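JamJ (Lyngbya majuscula, PDB 5DOZ) probably serves as the NADPH-dependent enoyl reductase of a polyketide synthase, with a part in cyclopropane formation. Local coordinates at residues A[170-173]-A[174-178]; A[186-189]-A[190-193]; A[321-324]-A[325-328]. All coordinates share one frame; numbering follows the deposited sequence.

Interaction 1 (A[170-173]-A[174-178])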
loop_
_atom_site.group_PDB
_atom_site.type_symbol
_atom_site.label_atom_id
_atom_site.label_comp_id
_atom_site.label_asym_id
_atom_site.label_seq_id
_atom_site.Cartn_x
_atom_site.Cartn_y
_atom_site.Cartn_z
ATOM N N ALA A 170 2.537 -8.245 1.402
ATOM C CA ALA A 170 2.433 -8.045 2.850
ATOM C C ALA A 170 1.317 -8.910 3.433
ATOM O O ALA A 170 1.507 -9.586 4.447
ATOM C CB ALA A 170 2.215 -6.578 3.177
ATOM N N ALA A 171 0.162 -8.900 2.767
ATOM C CA ALA A 171 -0.983 -9.706 3.174
ATOM C C ALA A 171 -0.636 -11.199 3.230
ATOM O O ALA A 171 -1.073 -11.896 4.137
ATOM C CB ALA A 171 -2.168 -9.451 2.248
ATOM N N ILE A 172 0.149 -11.676 2.262
ATOM C CA ILE A 172 0.681 -13.035 2.291
ATOM C C ILE A 172 1.393 -13.292 3.620
ATOM O O ILE A 172 1.000 -14.182 4.363
ATOM C CB ILE A 172 1.633 -13.316 1.102
ATOM C CG1 ILE A 172 0.834 -13.530 -0.184
ATOM C CG2 ILE A 172 2.499 -14.542 1.376
ATOM C CD1 ILE A 172 1.675 -13.468 -1.443
ATOM N N GLN A 173 2.423 -12.500 3.918
ATOM C CA GLN A 173 3.170 -12.632 5.173
ATOM C C GLN A 173 2.271 -12.610 6.405
ATOM O O GLN A 173 2.442 -13.417 7.309
ATOM C CB GLN A 173 4.231 -11.538 5.302
ATOM C CG GLN A 173 5.499 -11.809 4.513
ATOM C CD GLN A 173 6.661 -10.954 4.981
ATOM O OE1 GLN A 173 7.116 -11.079 6.117
ATOM N NE2 GLN A 173 7.154 -10.085 4.103
ATOM N N LEU A 174 1.317 -11.685 6.436
ATOM C CA LEU A 174 0.420 -11.570 7.582
ATOM C C LEU A 174 -0.499 -12.780 7.719
ATOM O O LEU A 174 -0.606 -13.360 8.798
ATOM C CB LEU A 174 -0.374 -10.259 7.538
ATOM C CG LEU A 174 0.426 -8.984 7.842
ATOM C CD1 LEU A 174 -0.469 -7.761 7.738
ATOM C CD2 LEU A 174 1.071 -9.042 9.222
ATOM N N ALA A 175 -1.135 -13.174 6.619
ATOM C CA ALA A 175 -2.072 -14.297 6.640
ATOM C C ALA A 175 -1.417 -15.601 7.105
ATOM O O ALA A 175 -1.998 -16.330 7.918
ATOM C CB ALA A 175 -2.730 -14.477 5.281
ATOM N N GLN A 176 -0.215 -15.881 6.601
ATOM C CA GLN A 176 0.518 -17.103 6.960
ATOM C C GLN A 176 0.967 -17.096 8.422
ATOM O O GLN A 176 0.824 -18.103 9.120
ATOM C CB GLN A 176 1.725 -17.316 6.035
ATOM C CG GLN A 176 1.355 -17.645 4.594
ATOM C CD GLN A 176 2.562 -17.979 3.737
ATOM O OE1 GLN A 176 3.579 -17.279 3.768
ATOM N NE2 GLN A 176 2.453 -19.047 2.960
ATOM N N PHE A 177 1.493 -15.958 8.880
ATOM C CA PHE A 177 1.913 -15.800 10.276
ATOM C C PHE A 177 0.726 -15.886 11.239
ATOM O O PHE A 177 0.889 -16.261 12.402
ATOM C CB PHE A 177 2.682 -14.484 10.466
ATOM C CG PHE A 177 3.113 -14.219 11.886
ATOM C CD1 PHE A 177 3.917 -15.129 12.572
ATOM C CD2 PHE A 177 2.733 -13.046 12.531
ATOM C CE1 PHE A 177 4.315 -14.881 13.878
ATOM C CE2 PHE A 177 3.130 -12.789 13.835
ATOM C CZ PHE A 177 3.922 -13.707 14.511
ATOM N N TRP A 178 -0.465 -15.547 10.749
ATOM C CA TRP A 178 -1.678 -15.660 11.554
ATOM C C TRP A 178 -2.357 -17.032 11.433
ATOM O O TRP A 178 -3.415 -17.261 12.019
ATOM C CB TRP A 178 -2.640 -14.497 11.279
ATOM C CG TRP A 178 -2.094 -13.159 11.739
ATOM C CD1 TRP A 178 -1.143 -12.949 12.702
ATOM C CD2 TRP A 178 -2.474 -11.857 11.265
ATOM N NE1 TRP A 178 -0.900 -11.603 12.848
ATOM C CE2 TRP A 178 -1.705 -10.909 11.982
ATOM C CE3 TRP A 178 -3.386 -11.400 10.305
ATOM C CZ2 TRP A 178 -1.821 -9.528 11.767
ATOM C CZ3 TRP A 178 -3.504 -10.028 10.092
ATOM C CH2 TRP A 178 -2.724 -9.111 10.819
#
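Ile172 and Gln176 meet one helical turn apart, their side chains running alongside each other. CG2 of Ile172 lies 3.8 Å from OE1 of Gln176, a methyl against an amide oxygen rather than a polar bond. With CG2 anti to the backbone N (chi1 -76°, measured to CG1), that methyl faces the amide end of the glutamine. The turn beneath is ordinary alpha-helix: Leu174 N donates to Ala170 O at 2.9 Å, Ala175 N to Ala171 O at 2.8 Å, and Gln176 N and Phe177 N continue the series to Ile172 O and Gln173 O. Leu174 CG sits 3.6 Å from Ala170 O.

Farther out, the helix 166-177 is packed on two sides. Ala171 and Ala175 rest on Ile160, Val158 and Val182 of the parallel sheet, whereas Ala170 and Leu174 meet helix 136-149 through Pro138, Phe139 and Ala142. Gln173 OE1 is hydrogen-bonded to His305 N.

This is the crossover helix of the beta-alpha-beta unit 157-160, 166-177, 181-186 in the Rossmann-type domain. Alanines against the strands imply close apolar packing there, with the N-H groups of Leu174 to Phe177 paired to carbonyls one turn back.

Interaction 2 (A[186-189]-A[190-193]). With NDP (NADPH dihydro-nicotinamide-adenine-dinucleotide phosphate), chain E.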
loop_
_atom_site.group_PDB
_atom_site.type_symbol
_atom_site.label_atom_id
_atom_site.label_comp_id
_atom_site.label_asym_id
_atom_site.label_seq_id
_atom_site.Cartn_x
_atom_site.Cartn_y
_atom_site.Cartn_z
ATOM N N THR A 186 -1.748 -14.779 -9.333
ATOM C CA THR A 186 -0.687 -13.947 -9.893
ATOM C C THR A 186 -0.567 -14.203 -11.403
ATOM O O THR A 186 -1.228 -15.094 -11.940
ATOM C CB THR A 186 0.667 -14.180 -9.170
ATOM O OG1 THR A 186 1.618 -13.195 -9.587
ATOM C CG2 THR A 186 1.226 -15.566 -9.460
ATOM N N SER A 187 0.257 -13.416 -12.087
ATOM C CA SER A 187 0.515 -13.640 -13.515
ATOM C C SER A 187 1.370 -14.903 -13.715
ATOM O O SER A 187 2.120 -15.286 -12.808
ATOM C CB SER A 187 1.175 -12.409 -14.146
ATOM O OG SER A 187 2.260 -11.946 -13.368
ATOM N N PRO A 188 1.238 -15.570 -14.883
ATOM C CA PRO A 188 1.929 -16.841 -15.122
ATOM C C PRO A 188 3.429 -16.825 -14.829
ATOM O O PRO A 188 3.925 -17.734 -14.163
ATOM C CB PRO A 188 1.663 -17.106 -16.606
ATOM C CG PRO A 188 0.319 -16.507 -16.822
ATOM C CD PRO A 188 0.314 -15.252 -15.991
ATOM N N GLN A 189 4.139 -15.798 -15.293
ATOM C CA GLN A 189 5.589 -15.739 -15.090
ATOM C C GLN A 189 6.027 -15.407 -13.660
ATOM O O GLN A 189 7.222 -15.425 -13.362
ATOM C CB GLN A 189 6.262 -14.813 -16.115
ATOM C CG GLN A 189 6.362 -15.405 -17.521
ATOM C CD GLN A 189 7.182 -16.692 -17.590
ATOM O OE1 GLN A 189 8.192 -16.849 -16.896
ATOM N NE2 GLN A 189 6.751 -17.619 -18.442
ATOM N N LYS A 190 5.069 -15.130 -12.776
ATOM C CA LYS A 190 5.369 -14.895 -11.360
ATOM C C LYS A 190 4.955 -16.069 -10.467
ATOM O O LYS A 190 5.194 -16.051 -9.255
ATOM C CB LYS A 190 4.691 -13.614 -10.868
ATOM C CG LYS A 190 5.130 -12.349 -11.589
ATOM C CD LYS A 190 4.395 -11.153 -11.022
ATOM C CE LYS A 190 4.613 -9.897 -11.839
ATOM N NZ LYS A 190 3.941 -8.735 -11.190
ATOM N N MET A 191 4.338 -17.083 -11.068
ATOM C CA MET A 191 3.741 -18.189 -10.315
ATOM C C MET A 191 4.744 -19.029 -9.529
ATOM O O MET A 191 4.467 -19.413 -8.388
ATOM C CB MET A 191 2.884 -19.072 -11.227
ATOM C CG MET A 191 1.553 -18.438 -11.606
ATOM S SD MET A 191 0.579 -19.419 -12.762
ATOM C CE MET A 191 -0.758 -18.293 -13.119
ATOM N N ALA A 192 5.901 -19.307 -10.129
ATOM C CA ALA A 192 6.939 -20.091 -9.457
ATOM C C ALA A 192 7.421 -19.407 -8.175
ATOM O O ALA A 192 7.451 -20.029 -7.113
ATOM C CB ALA A 192 8.106 -20.381 -10.400
ATOM N N VAL A 193 7.771 -18.125 -8.274
ATOM C CA VAL A 193 8.256 -17.355 -7.121
ATOM C C VAL A 193 7.276 -17.376 -5.937
ATOM O O VAL A 193 7.696 -17.516 -4.786
ATOM C CB VAL A 193 8.630 -15.907 -7.516
ATOM C CG1 VAL A 193 8.949 -15.069 -6.288
ATOM C CG2 VAL A 193 9.818 -15.905 -8.470
HETATM P PA NDP E . 1.219 -2.860 -7.247
HETATM O O1A NDP E . 1.421 -2.066 -8.523
HETATM O O2A NDP E . 2.408 -3.348 -6.463
HETATM O O5B NDP E . 0.340 -4.162 -7.593
HETATM C C5B NDP E . -0.410 -4.276 -8.796
HETATM C C4B NDP E . -0.496 -5.757 -9.121
HETATM O O4B NDP E . -1.695 -6.004 -9.864
HETATM C C3B NDP E . 0.657 -6.250 -9.988
HETATM O O3B NDP E . 1.716 -6.822 -9.214
HETATM C C2B NDP E . 0.023 -7.332 -10.822
HETATM O O2B NDP E . 0.274 -8.578 -10.191
HETATM C C1B NDP E . -1.474 -7.087 -10.761
HETATM N N9A NDP E . -2.017 -6.734 -12.086
HETATM C C8A NDP E . -1.476 -5.882 -12.972
HETATM N N7A NDP E . -2.247 -5.798 -14.079
HETATM C C5A NDP E . -3.307 -6.611 -13.898
HETATM C C6A NDP E . -4.511 -6.996 -14.669
HETATM N N6A NDP E . -4.745 -6.476 -15.893
HETATM N N1A NDP E . -5.370 -7.885 -14.106
HETATM C C2A NDP E . -5.158 -8.415 -12.888
HETATM N N3A NDP E . -4.085 -8.104 -12.139
HETATM C C4A NDP E . -3.148 -7.225 -12.582
HETATM O O3 NDP E . 0.210 -2.045 -6.292
HETATM P PN NDP E . -0.015 -2.265 -4.713
HETATM O O1N NDP E . 0.178 -3.708 -4.356
HETATM O O2N NDP E . 0.756 -1.210 -3.970
HETATM O O5D NDP E . -1.581 -1.929 -4.535
HETATM C C5D NDP E . -2.594 -2.648 -5.251
HETATM C C4D NDP E . -3.866 -1.807 -5.367
HETATM O O4D NDP E . -4.307 -1.363 -4.082
HETATM C C3D NDP E . -3.659 -0.547 -6.184
HETATM O O3D NDP E . -4.838 -0.349 -6.961
HETATM C C2D NDP E . -3.508 0.555 -5.151
HETATM O O2D NDP E . -3.864 1.860 -5.634
HETATM C C1D NDP E . -4.411 0.063 -4.035
HETATM N N1N NDP E . -3.999 0.551 -2.719
HETATM C C2N NDP E . -4.946 1.041 -1.907
HETATM C C3N NDP E . -4.705 1.267 -0.557
HETATM C C7N NDP E . -5.854 1.577 0.360
HETATM O O7N NDP E . -5.680 2.231 1.375
HETATM N N7N NDP E . -7.062 1.119 0.044
HETATM C C4N NDP E . -3.278 1.341 -0.054
HETATM C C5N NDP E . -2.365 0.680 -0.983
HETATM C C6N NDP E . -2.729 0.393 -2.297
HETATM P P2B NDP E . 0.222 -9.947 -11.014
HETATM O O1X NDP E . 1.239 -9.773 -12.119
HETATM O O2X NDP E . 0.596 -10.948 -9.966
HETATM O O3X NDP E . -1.206 -10.056 -11.489
HETATM O O HOH W 1 6.250 -19.020 -12.929
HETATM O O HOH W 2 7.981 -17.220 -11.335
#
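Lys190 lays its aliphatic chain past the hydroxyls of Thr186 and Ser187, its CB 3.4 Å from Thr186 OG1 and its CD 3.3 Å from Ser187 OG. The chain is extended beyond CG, which carries NZ out to the 2'-phosphate of NADPH, 3.0 Å from O1X. Ser187 OG, placed by its chi1 of 48° between its own backbone N and carbonyl carbon, reaches the same O1X at 2.7 Å, and this oxygen is therefore gripped by a hydroxyl and an ammonium. Thr186 OG1 donates to O2X in a very short bond of 2.5 Å, to which Ser187 N adds a weak one.

The site follows strand 181-186, the second strand of the Rossmann-type sheet, at whose C-terminal end such folds read the adenosine ribose; here hydroxyls and a lysine receive a phosphate, in keeping with NADPH as the cofactor. Ser205 and Arg206 also bond to the cofactor. Lys190 NZ has further partners in the carbonyls of Ser327 and His329 and in Ser164 OG. With an alanine here, O1X is likely to lose its ammonium partner and the Ser327 carbonyl this link to the phosphate site.

Away from the phosphate, Met191 and Thr186 pass one another head to tail: Met191 CG touches the threonine CG2 at 3.6 Å, while CE ends near Thr186 O and Pro188 CA. The turn into helix 191-198 is tied by Lys190 N to Ser187 O, 3.0 Å, and by Met191 N to Pro188 O. One water bridges Pro188 O to Ala192 N, and a second joins Gln189 O to Val193 N at the start of the helix.

Interaction 3 (A[321-324]-A[325-328]). With NDP (NADPH dihydro-nicotinamide-adenine-dinucleotide phosphate), chain E.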
loop_
_atom_site.group_PDB
_atom_site.type_symbol
_atom_site.label_atom_id
_atom_site.label_comp_id
_atom_site.label_asym_id
_atom_site.label_seq_id
_atom_site.Cartn_x
_atom_site.Cartn_y
_atom_site.Cartn_z
ATOM N N PHE A 321 9.250 4.557 -12.344
ATOM C CA PHE A 321 7.799 4.608 -12.596
ATOM C C PHE A 321 7.374 3.619 -13.679
ATOM O O PHE A 321 6.441 2.853 -13.484
ATOM C CB PHE A 321 7.361 6.021 -13.004
ATOM C CG PHE A 321 6.906 6.894 -11.858
ATOM C CD1 PHE A 321 7.809 7.344 -10.893
ATOM C CD2 PHE A 321 5.574 7.314 -11.778
ATOM C CE1 PHE A 321 7.387 8.161 -9.849
ATOM C CE2 PHE A 321 5.148 8.134 -10.738
ATOM C CZ PHE A 321 6.058 8.564 -9.777
ATOM N N ARG A 322 8.061 3.643 -14.821
ATOM C CA ARG A 322 7.756 2.740 -15.943
ATOM C C ARG A 322 7.823 1.266 -15.540
ATOM O O ARG A 322 6.992 0.461 -15.962
ATOM C CB ARG A 322 8.678 3.030 -17.132
ATOM C CG ARG A 322 8.292 4.299 -17.875
ATOM C CD ARG A 322 9.234 4.669 -19.007
ATOM N NE ARG A 322 8.635 5.718 -19.838
ATOM C CZ ARG A 322 9.313 6.557 -20.616
ATOM N NH1 ARG A 322 10.636 6.493 -20.691
ATOM N NH2 ARG A 322 8.660 7.471 -21.320
ATOM N N TYR A 323 8.798 0.931 -14.702
ATOM C CA TYR A 323 8.964 -0.426 -14.191
ATOM C C TYR A 323 7.757 -0.904 -13.367
ATOM O O TYR A 323 7.361 -2.073 -13.463
ATOM C CB TYR A 323 10.247 -0.518 -13.360
ATOM C CG TYR A 323 10.611 -1.921 -12.942
ATOM C CD1 TYR A 323 11.370 -2.747 -13.771
ATOM C CD2 TYR A 323 10.200 -2.422 -11.714
ATOM C CE1 TYR A 323 11.704 -4.037 -13.380
ATOM C CE2 TYR A 323 10.522 -3.708 -11.321
ATOM C CZ TYR A 323 11.271 -4.511 -12.152
ATOM O OH TYR A 323 11.583 -5.783 -11.737
ATOM N N LEU A 324 7.186 -0.012 -12.558
ATOM C CA LEU A 324 5.979 -0.345 -11.799
ATOM C C LEU A 324 4.756 -0.385 -12.721
ATOM O O LEU A 324 3.858 -1.207 -12.534
ATOM C CB LEU A 324 5.765 0.624 -10.619
ATOM C CG LEU A 324 4.705 0.231 -9.576
ATOM C CD1 LEU A 324 5.200 -0.878 -8.658
ATOM C CD2 LEU A 324 4.263 1.425 -8.740
ATOM N N GLN A 325 4.732 0.501 -13.717
ATOM C CA GLN A 325 3.667 0.514 -14.731
ATOM C C GLN A 325 3.576 -0.798 -15.513
ATOM O O GLN A 325 2.485 -1.314 -15.726
ATOM C CB GLN A 325 3.846 1.690 -15.697
ATOM C CG GLN A 325 2.699 1.857 -16.688
ATOM C CD GLN A 325 2.948 2.957 -17.700
ATOM O OE1 GLN A 325 4.067 3.141 -18.169
ATOM N NE2 GLN A 325 1.896 3.694 -18.040
ATOM N N ARG A 326 4.722 -1.323 -15.943
ATOM C CA ARG A 326 4.781 -2.617 -16.637
ATOM C C ARG A 326 4.400 -3.784 -15.724
ATOM O O ARG A 326 4.045 -4.865 -16.197
ATOM C CB ARG A 326 6.166 -2.837 -17.248
ATOM C CG ARG A 326 6.223 -2.628 -18.756
ATOM C CD ARG A 326 7.632 -2.307 -19.230
ATOM N NE ARG A 326 8.644 -3.098 -18.531
ATOM C CZ ARG A 326 9.887 -2.686 -18.281
ATOM N NH1 ARG A 326 10.293 -1.479 -18.665
ATOM N NH2 ARG A 326 10.726 -3.484 -17.632
ATOM N N SER A 327 4.502 -3.553 -14.415
ATOM C CA SER A 327 3.913 -4.427 -13.405
ATOM C C SER A 327 4.512 -5.835 -13.371
ATOM O O SER A 327 3.854 -6.772 -12.918
ATOM C CB SER A 327 2.397 -4.501 -13.622
ATOM O OG SER A 327 1.712 -4.735 -12.417
ATOM N N LYS A 328 5.753 -5.978 -13.836
ATOM C CA LYS A 328 6.423 -7.289 -13.902
ATOM C C LYS A 328 7.189 -7.620 -12.609
ATOM O O LYS A 328 7.810 -8.685 -12.498
ATOM C CB LYS A 328 7.374 -7.361 -15.112
ATOM C CG LYS A 328 6.705 -7.219 -16.475
ATOM C CD LYS A 328 7.741 -7.145 -17.591
ATOM C CE LYS A 328 7.108 -7.314 -18.966
ATOM N NZ LYS A 328 6.344 -6.117 -19.425
HETATM P PA NDP E . 1.219 -2.860 -7.247
HETATM O O1A NDP E . 1.421 -2.066 -8.523
HETATM O O2A NDP E . 2.408 -3.348 -6.463
HETATM O O5B NDP E . 0.340 -4.162 -7.593
HETATM C C5B NDP E . -0.410 -4.276 -8.796
HETATM C C4B NDP E . -0.496 -5.757 -9.121
HETATM O O4B NDP E . -1.695 -6.004 -9.864
HETATM C C3B NDP E . 0.657 -6.250 -9.988
HETATM O O3B NDP E . 1.716 -6.822 -9.214
HETATM C C2B NDP E . 0.023 -7.332 -10.822
HETATM O O2B NDP E . 0.274 -8.578 -10.191
HETATM C C1B NDP E . -1.474 -7.087 -10.761
HETATM N N9A NDP E . -2.017 -6.734 -12.086
HETATM C C8A NDP E . -1.476 -5.882 -12.972
HETATM N N7A NDP E . -2.247 -5.798 -14.079
HETATM C C5A NDP E . -3.307 -6.611 -13.898
HETATM C C6A NDP E . -4.511 -6.996 -14.669
HETATM N N6A NDP E . -4.745 -6.476 -15.893
HETATM N N1A NDP E . -5.370 -7.885 -14.106
HETATM C C2A NDP E . -5.158 -8.415 -12.888
HETATM N N3A NDP E . -4.085 -8.104 -12.139
HETATM C C4A NDP E . -3.148 -7.225 -12.582
HETATM O O3 NDP E . 0.210 -2.045 -6.292
HETATM P PN NDP E . -0.015 -2.265 -4.713
HETATM O O1N NDP E . 0.178 -3.708 -4.356
HETATM O O2N NDP E . 0.756 -1.210 -3.970
HETATM O O5D NDP E . -1.581 -1.929 -4.535
HETATM C C5D NDP E . -2.594 -2.648 -5.251
HETATM C C4D NDP E . -3.866 -1.807 -5.367
HETATM O O4D NDP E . -4.307 -1.363 -4.082
HETATM C C3D NDP E . -3.659 -0.547 -6.184
HETATM O O3D NDP E . -4.838 -0.349 -6.961
HETATM C C2D NDP E . -3.508 0.555 -5.151
HETATM O O2D NDP E . -3.864 1.860 -5.634
HETATM C C1D NDP E . -4.411 0.063 -4.035
HETATM N N1N NDP E . -3.999 0.551 -2.719
HETATM C C2N NDP E . -4.946 1.041 -1.907
HETATM C C3N NDP E . -4.705 1.267 -0.557
HETATM C C7N NDP E . -5.854 1.577 0.360
HETATM O O7N NDP E . -5.680 2.231 1.375
HETATM N N7N NDP E . -7.062 1.119 0.044
HETATM C C4N NDP E . -3.278 1.341 -0.054
HETATM C C5N NDP E . -2.365 0.680 -0.983
HETATM C C6N NDP E . -2.729 0.393 -2.297
HETATM P P2B NDP E . 0.222 -9.947 -11.014
HETATM O O1X NDP E . 1.239 -9.773 -12.119
HETATM O O2X NDP E . 0.596 -10.948 -9.966
HETATM O O3X NDP E . -1.206 -10.056 -11.489
HETATM O O HOH W 3 8.546 -4.711 -13.994
HETATM O O HOH W 4 2.089 -2.648 -10.876
#
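Ser327 comes up against Leu324 at the close of helix 317-326, its CB 3.8 Å from Leu324 O. From there, OG turns anti to the serine N (chi1 -151°) and meets the adenosine part of NADPH, lying 3.1 Å from the ribose carbon C3B and near C8A of the adenine. At its tip OG donates a hydrogen bond to a water 2.6 Å away, which in turn donates to Leu324 O and to O1A of the cofactor's pyrophosphate, and thus links a helix-end carbonyl, a serine hydroxyl and a phosphate oxygen. Leu324 reaches toward that phosphate directly with CD1, an apolar approach of 4.0 Å to O1A, and its side chain also packs on Ile51, His329 and Val333.

On another side of the helix, the side chains of Arg326 and Tyr323 lie roughly perpendicular. Arg326 NH2 lies 4.0 Å from Tyr323 CD1, with the ring and guanidinium planes 76° apart, an oblique approach. A second water sits over the centre of one face of the tyrosine ring; it donates to Tyr323 O and accepts weakly from Lys328 N.

The main chain marks where the helix stops. Gln325 N donates to Phe321 O at 2.9 Å and Arg326 N to Arg322 O, but the next bond, Ser327 N to Tyr323 O, is weak. Ser327 then leaves helical geometry with positive phi (64°). The arrangement is a helix C-terminus that lines the cofactor pocket, within the beta-alpha-beta unit formed by strand 309-313, helix 317-326 and strand 332-336.

Overall arrangement
Followed from the N terminus, the three contacts come in series, each local to its own turn of chain, and none nests within or crosses another. Interaction 1 lies in the helix joining strands 157-160 and 181-186; interaction 2 follows directly at the end of the second of these, where the chain bends into helix 191-198. Their centres are 18 Å apart and they do not touch. Interaction 3 arrives much later, where helix 317-326 ends before strand 332-336. There the long path closes in space: Lys190 NZ lies 2.6 Å from Ser327 O, a probable hydrogen bond. NADPH thus touches both the end of strand 181-186, which lies inside the parallel sheet, and the end of helix 317-326.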